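Local coordinates for anopheles Plasmodium-responsive Leucine-rich repeat protein 1B (Anopheles gambiae, PDB 4XGO) that probably acts in the mosquito's response to Plasmodium together with LRIM1, through the leucine-rich repeat domain represented here, at residues Val239-Tyr244 with Met262-Asn267; Ile284-Leu289 with Asp304-Ser309. All blocks are in the same frame, centred on the assembly; numbering follows the deposited sequence.

Contact 1. Residues Val239-Tyr244 with Met262-Asn267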
loop_
_atom_site.group_PDB
_atom_site.type_symbol
_atom_site.label_atom_id
_atom_site.label_comp_id
_atom_site.label_asym_id
_atom_site.label_seq_id
_atom_site.Cartn_x
_atom_site.Cartn_y
_atom_site.Cartn_z
ATOM N N VAL A 239 -31.144 -5.669 -18.264
ATOM C CA VAL A 239 -32.406 -6.394 -18.037
ATOM C C VAL A 239 -32.789 -7.285 -19.203
ATOM O O VAL A 239 -33.283 -8.401 -19.019
ATOM C CB VAL A 239 -33.573 -5.430 -17.709
ATOM C CG1 VAL A 239 -34.864 -6.202 -17.491
ATOM C CG2 VAL A 239 -33.246 -4.606 -16.475
ATOM N N ALA A 240 -32.584 -6.795 -20.410
ATOM C CA ALA A 240 -32.988 -7.513 -21.596
ATOM C C ALA A 240 -31.957 -7.318 -22.692
ATOM O O ALA A 240 -31.461 -6.213 -22.901
ATOM C CB ALA A 240 -34.352 -7.019 -22.046
ATOM N N LEU A 241 -31.622 -8.397 -23.374
ATOM C CA LEU A 241 -30.718 -8.344 -24.510
ATOM C C LEU A 241 -31.341 -9.069 -25.681
ATOM O O LEU A 241 -31.970 -10.112 -25.505
ATOM C CB LEU A 241 -29.375 -9.003 -24.180
ATOM C CG LEU A 241 -28.534 -8.361 -23.085
ATOM C CD1 LEU A 241 -27.357 -9.264 -22.740
ATOM C CD2 LEU A 241 -28.024 -7.009 -23.527
ATOM N N ASP A 242 -31.177 -8.487 -26.865
ATOM C CA ASP A 242 -31.629 -9.082 -28.117
ATOM C C ASP A 242 -30.500 -8.937 -29.142
ATOM O O ASP A 242 -30.324 -7.871 -29.745
ATOM C CB ASP A 242 -32.911 -8.385 -28.601
ATOM C CG ASP A 242 -33.365 -8.866 -29.973
ATOM O OD1 ASP A 242 -32.852 -9.904 -30.451
ATOM O OD2 ASP A 242 -34.236 -8.181 -30.578
ATOM N N PHE A 243 -29.727 -10.017 -29.303
ATOM C CA PHE A 243 -28.616 -10.088 -30.259
ATOM C C PHE A 243 -29.054 -10.783 -31.561
ATOM O O PHE A 243 -29.050 -12.007 -31.677
ATOM C CB PHE A 243 -27.428 -10.822 -29.616
ATOM C CG PHE A 243 -26.703 -10.019 -28.556
ATOM C CD1 PHE A 243 -27.231 -8.830 -28.029
ATOM C CD2 PHE A 243 -25.474 -10.454 -28.078
ATOM C CE1 PHE A 243 -26.546 -8.105 -27.063
ATOM C CE2 PHE A 243 -24.797 -9.741 -27.097
ATOM C CZ PHE A 243 -25.324 -8.565 -26.593
ATOM N N TYR A 244 -29.401 -9.988 -32.557
ATOM C CA TYR A 244 -30.151 -10.480 -33.728
ATOM C C TYR A 244 -29.346 -10.565 -35.015
ATOM O O TYR A 244 -29.719 -11.296 -35.937
ATOM C CB TYR A 244 -31.336 -9.552 -33.994
ATOM C CG TYR A 244 -30.879 -8.125 -34.182
ATOM C CD1 TYR A 244 -30.534 -7.641 -35.446
ATOM C CD2 TYR A 244 -30.745 -7.273 -33.085
ATOM C CE1 TYR A 244 -30.096 -6.340 -35.612
ATOM C CE2 TYR A 244 -30.302 -5.975 -33.238
ATOM C CZ TYR A 244 -29.977 -5.511 -34.502
ATOM O OH TYR A 244 -29.535 -4.221 -34.643
ATOM N N MET A 262 -33.582 -10.770 -17.596
ATOM C CA MET A 262 -34.730 -11.662 -17.726
ATOM C C MET A 262 -34.659 -12.526 -18.981
ATOM O O MET A 262 -35.237 -13.603 -19.011
ATOM C CB MET A 262 -36.035 -10.864 -17.690
ATOM C CG MET A 262 -36.198 -10.099 -16.398
ATOM S SD MET A 262 -37.850 -9.411 -16.193
ATOM C CE MET A 262 -37.880 -8.112 -17.387
ATOM N N TRP A 263 -33.949 -12.069 -20.010
ATOM C CA TRP A 263 -33.783 -12.859 -21.213
ATOM C C TRP A 263 -32.557 -12.408 -21.986
ATOM O O TRP A 263 -32.117 -11.281 -21.850
ATOM C CB TRP A 263 -35.010 -12.806 -22.127
ATOM C CG TRP A 263 -35.437 -11.462 -22.623
ATOM C CD1 TRP A 263 -34.977 -10.800 -23.726
ATOM C CD2 TRP A 263 -36.469 -10.650 -22.070
ATOM N NE1 TRP A 263 -35.658 -9.607 -23.887
ATOM C CE2 TRP A 263 -36.577 -9.494 -22.874
ATOM C CE3 TRP A 263 -37.309 -10.783 -20.962
ATOM C CZ2 TRP A 263 -37.484 -8.462 -22.595
ATOM C CZ3 TRP A 263 -38.216 -9.756 -20.683
ATOM C CH2 TRP A 263 -38.297 -8.616 -21.495
ATOM N N VAL A 264 -32.048 -13.325 -22.800
ATOM C CA VAL A 264 -30.998 -13.060 -23.763
ATOM C C VAL A 264 -31.441 -13.704 -25.070
ATOM O O VAL A 264 -31.203 -14.881 -25.312
ATOM C CB VAL A 264 -29.650 -13.627 -23.303
ATOM C CG1 VAL A 264 -28.567 -13.288 -24.315
ATOM C CG2 VAL A 264 -29.279 -13.055 -21.942
ATOM N N GLU A 265 -32.134 -12.924 -25.881
ATOM C CA GLU A 265 -32.680 -13.379 -27.156
ATOM C C GLU A 265 -31.579 -13.296 -28.206
ATOM O O GLU A 265 -30.740 -12.412 -28.150
ATOM C CB GLU A 265 -33.888 -12.512 -27.570
ATOM C CG GLU A 265 -35.128 -12.792 -26.716
ATOM C CD GLU A 265 -36.204 -11.704 -26.727
ATOM O OE1 GLU A 265 -37.213 -11.902 -26.006
ATOM O OE2 GLU A 265 -36.062 -10.664 -27.407
ATOM N N HIS A 266 -31.609 -14.224 -29.151
ATOM C CA HIS A 266 -30.644 -14.252 -30.246
ATOM C C HIS A 266 -31.124 -15.163 -31.368
ATOM O O HIS A 266 -31.981 -16.031 -31.157
ATOM C CB HIS A 266 -29.272 -14.725 -29.749
ATOM C CG HIS A 266 -29.293 -16.079 -29.105
ATOM N ND1 HIS A 266 -29.146 -17.250 -29.820
ATOM C CD2 HIS A 266 -29.467 -16.449 -27.814
ATOM C CE1 HIS A 266 -29.215 -18.280 -28.996
ATOM N NE2 HIS A 266 -29.412 -17.822 -27.773
ATOM N N ASN A 267 -30.590 -14.972 -32.569
ATOM C CA ASN A 267 -30.905 -15.911 -33.654
ATOM C C ASN A 267 -30.244 -17.277 -33.418
ATOM O O ASN A 267 -29.333 -17.403 -32.591
ATOM C CB ASN A 267 -30.612 -15.333 -35.050
ATOM C CG ASN A 267 -29.224 -14.751 -35.184
ATOM O OD1 ASN A 267 -28.272 -15.189 -34.539
ATOM N ND2 ASN A 267 -29.100 -13.753 -36.049
#

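Contact 2. Residues Ile284-Leu289 with Asp304-Ser309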
loop_
_atom_site.group_PDB
_atom_site.type_symbol
_atom_site.label_atom_id
_atom_site.label_comp_id
_atom_site.label_asym_id
_atom_site.label_seq_id
_atom_site.Cartn_x
_atom_site.Cartn_y
_atom_site.Cartn_z
ATOM N N ILE A 284 -32.904 -15.073 -15.353
ATOM C CA ILE A 284 -33.246 -15.676 -16.639
ATOM C C ILE A 284 -34.185 -16.874 -16.417
ATOM O O ILE A 284 -33.978 -17.674 -15.518
ATOM C CB ILE A 284 -31.994 -16.103 -17.409
ATOM C CG1 ILE A 284 -31.166 -14.859 -17.733
ATOM C CG2 ILE A 284 -32.363 -16.806 -18.710
ATOM C CD1 ILE A 284 -29.722 -15.178 -18.066
ATOM N N VAL A 285 -35.222 -16.967 -17.243
ATOM C CA VAL A 285 -36.222 -18.034 -17.109
ATOM C C VAL A 285 -36.078 -19.072 -18.227
ATOM O O VAL A 285 -36.105 -20.297 -17.986
ATOM C CB VAL A 285 -37.644 -17.420 -17.115
ATOM C CG1 VAL A 285 -38.733 -18.501 -17.145
ATOM C CG2 VAL A 285 -37.815 -16.490 -15.921
ATOM N N THR A 286 -35.977 -18.583 -19.458
ATOM C CA THR A 286 -35.718 -19.434 -20.602
ATOM C C THR A 286 -34.537 -18.864 -21.379
ATOM O O THR A 286 -34.316 -17.669 -21.402
ATOM C CB THR A 286 -36.955 -19.581 -21.523
ATOM O OG1 THR A 286 -37.254 -18.334 -22.164
ATOM C CG2 THR A 286 -38.158 -20.026 -20.731
ATOM N N PHE A 287 -33.801 -19.748 -22.020
ATOM C CA PHE A 287 -32.656 -19.382 -22.832
ATOM C C PHE A 287 -32.371 -20.560 -23.758
ATOM O O PHE A 287 -32.591 -21.706 -23.381
ATOM C CB PHE A 287 -31.447 -19.111 -21.931
ATOM C CG PHE A 287 -30.208 -18.751 -22.684
ATOM C CD1 PHE A 287 -30.125 -17.556 -23.370
ATOM C CD2 PHE A 287 -29.131 -19.629 -22.725
ATOM C CE1 PHE A 287 -28.972 -17.229 -24.079
ATOM C CE2 PHE A 287 -27.989 -19.317 -23.439
ATOM C CZ PHE A 287 -27.903 -18.116 -24.104
ATOM N N LYS A 288 -31.894 -20.281 -24.965
ATOM C CA LYS A 288 -31.662 -21.316 -25.960
ATOM C C LYS A 288 -30.238 -21.265 -26.487
ATOM O O LYS A 288 -29.667 -20.196 -26.639
ATOM C CB LYS A 288 -32.616 -21.140 -27.138
ATOM C CG LYS A 288 -34.079 -21.287 -26.762
ATOM C CD LYS A 288 -34.981 -21.026 -27.957
ATOM C CE LYS A 288 -36.388 -21.517 -27.690
ATOM N NZ LYS A 288 -37.354 -20.975 -28.690
ATOM N N LEU A 289 -29.690 -22.446 -26.763
ATOM C CA LEU A 289 -28.452 -22.577 -27.519
ATOM C C LEU A 289 -28.642 -23.693 -28.551
ATOM O O LEU A 289 -29.481 -24.575 -28.377
ATOM C CB LEU A 289 -27.278 -22.919 -26.599
ATOM C CG LEU A 289 -26.764 -21.879 -25.597
ATOM C CD1 LEU A 289 -25.663 -22.498 -24.749
ATOM C CD2 LEU A 289 -26.257 -20.619 -26.289
ATOM N N ASP A 304 -33.647 -18.042 -12.663
ATOM C CA ASP A 304 -35.032 -18.406 -12.346
ATOM C C ASP A 304 -35.570 -19.376 -13.389
ATOM O O ASP A 304 -36.630 -19.156 -13.981
ATOM C CB ASP A 304 -35.900 -17.151 -12.297
ATOM C CG ASP A 304 -35.588 -16.285 -11.107
ATOM O OD1 ASP A 304 -36.011 -16.639 -9.978
ATOM O OD2 ASP A 304 -34.920 -15.247 -11.290
ATOM N N TRP A 305 -34.849 -20.473 -13.583
ATOM C CA TRP A 305 -35.043 -21.350 -14.749
ATOM C C TRP A 305 -36.376 -22.071 -14.793
ATOM O O TRP A 305 -36.837 -22.624 -13.793
ATOM C CB TRP A 305 -33.966 -22.456 -14.807
ATOM C CG TRP A 305 -32.626 -21.932 -15.034
ATOM C CD1 TRP A 305 -31.583 -21.904 -14.145
ATOM C CD2 TRP A 305 -32.155 -21.305 -16.223
ATOM N NE1 TRP A 305 -30.494 -21.307 -14.720
ATOM C CE2 TRP A 305 -30.816 -20.926 -15.994
ATOM C CE3 TRP A 305 -32.732 -21.030 -17.465
ATOM C CZ2 TRP A 305 -30.055 -20.258 -16.954
ATOM C CZ3 TRP A 305 -31.968 -20.369 -18.419
ATOM C CH2 TRP A 305 -30.648 -20.021 -18.172
ATOM N N ASP A 306 -36.950 -22.101 -15.985
ATOM C CA ASP A 306 -38.005 -23.049 -16.338
ATOM C C ASP A 306 -37.324 -24.399 -16.630
ATOM O O ASP A 306 -36.335 -24.462 -17.372
ATOM C CB ASP A 306 -38.735 -22.488 -17.557
ATOM C CG ASP A 306 -39.653 -23.464 -18.197
ATOM O OD1 ASP A 306 -40.793 -23.599 -17.698
ATOM O OD2 ASP A 306 -39.259 -24.041 -19.229
ATOM N N CYS A 307 -37.808 -25.473 -16.008
ATOM C CA CYS A 307 -37.136 -26.777 -16.126
ATOM C C CYS A 307 -37.062 -27.265 -17.571
ATOM O O CYS A 307 -36.046 -27.791 -17.989
ATOM C CB CYS A 307 -37.822 -27.840 -15.255
ATOM S SG CYS A 307 -37.608 -27.609 -13.480
ATOM N N ASN A 308 -38.136 -27.091 -18.328
ATOM C CA ASN A 308 -38.153 -27.555 -19.721
ATOM C C ASN A 308 -37.079 -26.851 -20.563
ATOM O O ASN A 308 -36.374 -27.485 -21.342
ATOM C CB ASN A 308 -39.548 -27.376 -20.330
ATOM C CG ASN A 308 -40.553 -28.372 -19.773
ATOM O OD1 ASN A 308 -40.191 -29.505 -19.431
ATOM N ND2 ASN A 308 -41.814 -27.956 -19.655
ATOM N N SER A 309 -36.915 -25.551 -20.356
ATOM C CA SER A 309 -35.881 -24.798 -21.070
ATOM C C SER A 309 -34.481 -25.222 -20.645
ATOM O O SER A 309 -33.588 -25.426 -21.473
ATOM C CB SER A 309 -36.047 -23.300 -20.800
ATOM O OG SER A 309 -35.196 -22.541 -21.641
HETATM O O HOH W 1 -33.221 -24.285 -23.772
#

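Contact 1. Residues Val239-Tyr244 with Met262-Asn267
Two donors grip Glu265 O: Phe243 N at 2.8 Å, from above the carbonyl plane, and the CA-H of Asp242, with CA 3.4 Å away. Leu241 O is held in the same way, by Glu265 N at 2.8 Å and more loosely by the CA-H of Val264, lacing two parallel strands with Leu241 beside Val264 and Asp242 beside Glu265. On the face shared with Ala240, Asp242 and Glu265, Trp263 takes the crowded position between backbone N and carbonyl carbon (chi1 59°), swinging its indole over Ala240. Ala240 CB sits over one ring face near the rim, 3.4 Å from Trp263 CE2; Glu265 OE1 lies over the opposite face. The side chains of Asp242 and Glu265 cross obliquely, their carboxylates turned 76° apart, with OD2 of Asp242 4.4 Å from OE2 of Glu265, like charges that may raise their proton affinity. On the other face, with Phe243 and His266, Leu241 CD1 only grazes Val264 CG2 at 4.3 Å. Leu241 packs on Ile217, Leu256 and Leu261, Val264 on Phe287, and Phe243 stacks with Tyr219. Strands 240-243 and 263-266 pair apart from the parallel ladder of the leucine-rich repeat solenoid, whose strand 253-255 falls between them in sequence.

Contact 2. Residues Ile284-Leu289 with Asp304-Ser309
Trp305 carries much of this contact. Its CG is anti to the carbonyl carbon (chi1 -66°), and with chi2 at 110° the six-membered ring turns back to 284-289, although CB points away. At CD2 the ring slides under Ile284 O, which lies over one face toward the rim. CE3 comes to 3.5 Å from Val285 O. The far corner is apolar: CZ3 of Trp305 meets Ile284 CG2 at 3.6 Å, the two side chains lying alongside and pointing the same way, while Phe287 CB comes up in the ring plane against the CZ3-CH2 edge. On the pyrrole side, NE1 is fixed by a hydrogen bond to Leu300 O. This is where the repeats give way to the C-terminal cap: helix 307-316 begins here, Cys307 is tied to Cys341 by a disulfide, and the whole resembles the cysteine-rich caps that close many extracellular leucine-rich repeat domains. Backbone bonds flank the tryptophan. Asp304 N donates to Ile284 O at 2.9 Å, and Asp306 N runs almost straight (178°) onto a lone pair of Val285 O, 2.8 Å away. Asp306 is also the N-cap of the helix; with CG anti to its backbone N, it turns OD2 to accept from Ser309 N at 3.0 Å. That first turn reaches back to the loop: Ser309 OG, anti to its own backbone N, accepts from Phe287 N at 3.1 Å and rests against CB of Thr286. A water donating both to Phe287 O, 2.7 Å away, and to Ser309 O bridges the loop and the helix start. Asp304 OD1 forms a salt bridge with Lys330.

From the N terminus, the chain runs through most of the solenoid before contact 1, where Met262-Asn267 returns beside Val239-Tyr244 and closes a coil that carries ladder strand 253-255. After strand 276-278 the chain opens contact 2, which closes a second coil holding strand 297-299, the last of the ladder. The loops follow in series and neither nest nor cross. The contact centres lie about 13 Å apart and the contacts touch: His266 NE2 reaches Lys288 O at 2.6 Å, probably a hydrogen bond, and the His266 and Phe287 rings meet at an inclined angle. Contact 1 joins two successive coils of the solenoid; contact 2 joins the coil after strand 276-278 to helix 307-316.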